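Local atomic coordinates of PlaB phospholipase (Legionella pneumophila, PDB entry 6ZTI), a protein that probably hydrolyses phospholipids as an alpha/beta hydrolase linked to virulence, with activity controlled by NAD(H)-mediated tetramerization. Residues R381-L385 and N386-K390. Sequence-based numbering, arbitrary orientation.
Sequences RQRNL and NNRGK. With SND (thionicotinamide-adenine-dinucleotide), chain O.
The guanidinium of Arg-383 lies between two unlike partners: the ribose hydroxyl O3B of the bound thio-NAD sits over one face, 3.3 Å from CZ, and Arg-388 CG lies over the opposite face, with CD close by; O3B and CG are each offset toward the rim of the group. The Arg-383 head thus meets methylenes of Arg-388, which is modelled in two conformers, and this cover holds for the one described. A bend at chi3 (69°) swings the Arg-383 head over Arg-388. Two residues back, Arg-381 has adenine N7A over a face and phosphate oxygen O2A in plane at its edge; NE bonds that oxygen at 2.9 Å, nearly straight, while NH2 reaches O1N of the second phosphate.

The hairpin between strands 378-383 and 390-396 closes with Asn-384 N bonding Lys-390 O (3.0 Å). Inside the loop, Asn-384 OD1 takes two backbone donors: Asn-387 N at 3.0 Å, in plane on a lone pair, and Asn-386 N at 2.8 Å, from above the carbonyl plane. Asn-387 OD1 in turn accepts from Gly-389 N, an Asx turn within the type I turn 387-390. Leu-168 O holds Asn-384 ND2, fixing the amide's rotation.

The chemistry implies a division of labour: asparagines shape the loop, Arg-383 packs against the ribose, and Arg-381 probably offsets the phosphates' charge while also bonding Val-208 O of the second subunit, joining nucleotide and tetramer interface.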
# COMPACT_ATOMS: atom_id res chain seq x y z
N ARG B 381 -12.01 -11.08 17.15
CA ARG B 381 -11.08 -11.68 16.21
C ARG B 381 -10.18 -10.59 15.66
O ARG B 381 -10.58 -9.44 15.50
CB ARG B 381 -11.81 -12.40 15.05
CG ARG B 381 -12.61 -11.49 14.17
CD ARG B 381 -13.57 -12.27 13.29
NE ARG B 381 -14.01 -11.53 12.12
CZ ARG B 381 -14.83 -12.03 11.19
NH1 ARG B 381 -15.29 -13.26 11.30
NH2 ARG B 381 -15.17 -11.31 10.13
N GLN B 382 -8.94 -10.98 15.36
CA GLN B 382 -7.95 -10.06 14.82
C GLN B 382 -7.09 -10.85 13.85
O GLN B 382 -6.80 -12.02 14.09
CB GLN B 382 -7.08 -9.45 15.93
CG GLN B 382 -6.73 -7.97 15.73
CD GLN B 382 -5.82 -7.38 16.83
OE1 GLN B 382 -4.65 -7.74 16.96
NE2 GLN B 382 -6.37 -6.42 17.59
N ARG B 383 -6.72 -10.22 12.75
CA ARG B 383 -5.79 -10.82 11.80
C ARG B 383 -4.54 -9.97 11.75
O ARG B 383 -4.63 -8.74 11.62
CB ARG B 383 -6.38 -10.97 10.39
CG ARG B 383 -5.55 -11.92 9.53
CD ARG B 383 -6.17 -12.14 8.15
NE ARG B 383 -6.11 -10.95 7.32
CZ ARG B 383 -6.54 -10.90 6.06
NH1 ARG B 383 -7.05 -11.98 5.49
NH2 ARG B 383 -6.44 -9.76 5.37
N ASN B 384 -3.39 -10.62 11.87
CA ASN B 384 -2.13 -9.92 11.92
C ASN B 384 -1.88 -9.17 10.61
O ASN B 384 -2.10 -9.70 9.52
CB ASN B 384 -0.99 -10.90 12.21
CG ASN B 384 0.33 -10.20 12.49
OD1 ASN B 384 1.08 -9.86 11.58
ND2 ASN B 384 0.62 -9.97 13.77
N LEU B 385 -1.43 -7.93 10.73
CA LEU B 385 -1.23 -7.09 9.56
C LEU B 385 0.05 -7.42 8.81
O LEU B 385 0.15 -7.11 7.62
CB LEU B 385 -1.21 -5.61 9.97
CG LEU B 385 -2.47 -5.10 10.67
CD1 LEU B 385 -2.34 -3.60 10.96
CD2 LEU B 385 -3.71 -5.37 9.85
N ASN B 386 1.04 -8.02 9.47
CA ASN B 386 2.27 -8.41 8.80
C ASN B 386 2.20 -9.80 8.19
O ASN B 386 2.88 -10.07 7.19
CB ASN B 386 3.44 -8.32 9.79
CG ASN B 386 3.75 -6.88 10.19
OD1 ASN B 386 3.89 -6.01 9.34
ND2 ASN B 386 3.88 -6.65 11.50
N ASN B 387 1.39 -10.70 8.75
CA ASN B 387 1.25 -12.06 8.25
C ASN B 387 -0.24 -12.40 8.27
O ASN B 387 -0.80 -12.67 9.33
CB ASN B 387 2.05 -13.05 9.11
CG ASN B 387 2.01 -14.46 8.58
OD1 ASN B 387 1.18 -14.80 7.73
ND2 ASN B 387 2.91 -15.29 9.08
N ARG B 388 -0.88 -12.44 7.09
CA ARG B 388 -2.31 -12.68 7.04
C ARG B 388 -2.68 -14.13 7.28
O ARG B 388 -3.87 -14.44 7.40
CB ARG B 388 -2.86 -12.23 5.69
CG ARG B 388 -2.75 -10.72 5.50
CD ARG B 388 -3.10 -10.33 4.07
NE ARG B 388 -1.91 -10.29 3.22
CZ ARG B 388 -1.94 -10.15 1.90
NH1 ARG B 388 -3.10 -10.04 1.27
NH2 ARG B 388 -0.81 -10.12 1.22
N GLY B 389 -1.71 -15.03 7.36
CA GLY B 389 -1.98 -16.37 7.80
C GLY B 389 -2.06 -16.51 9.30
O GLY B 389 -2.06 -17.63 9.82
N LYS B 390 -2.08 -15.40 10.03
CA LYS B 390 -2.14 -15.43 11.49
C LYS B 390 -3.43 -14.77 11.93
O LYS B 390 -3.65 -13.58 11.68
CB LYS B 390 -0.92 -14.74 12.10
CG LYS B 390 0.40 -15.34 11.65
CD LYS B 390 0.56 -16.82 11.97
CE LYS B 390 0.66 -17.07 13.45
NZ LYS B 390 1.89 -16.49 14.05
PA SND O . -12.36 -8.03 10.75
O1A SND O . -11.58 -7.10 11.60
O2A SND O . -13.47 -8.79 11.46
O5B SND O . -11.43 -9.15 10.02
C5B SND O . -10.13 -8.74 9.54
C4B SND O . -9.64 -9.72 8.50
O4B SND O . -9.59 -11.05 9.07
C3B SND O . -10.50 -9.84 7.25
O3B SND O . -9.68 -10.00 6.09
C2B SND O . -11.34 -11.08 7.53
O2B SND O . -11.79 -11.74 6.36
C1B SND O . -10.30 -11.94 8.25
N9A SND O . -10.89 -12.98 9.08
C8A SND O . -11.56 -12.79 10.26
N7A SND O . -12.12 -13.88 10.74
C5A SND O . -11.78 -14.85 9.80
C6A SND O . -12.12 -16.21 9.69
N6A SND O . -12.83 -16.88 10.61
N1A SND O . -11.68 -16.88 8.60
C2A SND O . -10.92 -16.23 7.72
N3A SND O . -10.52 -14.96 7.72
C4A SND O . -11.01 -14.31 8.79
O3 SND O . -13.03 -7.25 9.54
PN SND O . -13.81 -7.60 8.19
O1N SND O . -14.48 -8.91 8.35
O2N SND O . -12.88 -7.41 7.06
O5D SND O . -14.89 -6.41 8.27
C5D SND O . -14.60 -5.12 7.69
C4D SND O . -15.22 -4.00 8.51
O4D SND O . -16.62 -4.28 8.76
C3D SND O . -14.61 -3.75 9.89
O3D SND O . -14.77 -2.38 10.25
C2D SND O . -15.47 -4.66 10.77
O2D SND O . -15.46 -4.26 12.14
C1D SND O . -16.84 -4.42 10.14
N1N SND O . -17.74 -5.63 10.37
C2N SND O . -17.62 -6.65 9.52
C3N SND O . -18.45 -7.75 9.64
C7N SND O . -18.40 -8.84 8.63
S7N SND O . -19.80 -9.41 7.92
N7N SND O . -17.21 -9.28 8.28
C4N SND O . -19.39 -7.76 10.66
C5N SND O . -19.48 -6.70 11.54
C6N SND O . -18.63 -5.63 11.38
O HOH W 1 -3.81 -12.59 14.69
O HOH W 2 3.33 -8.61 13.95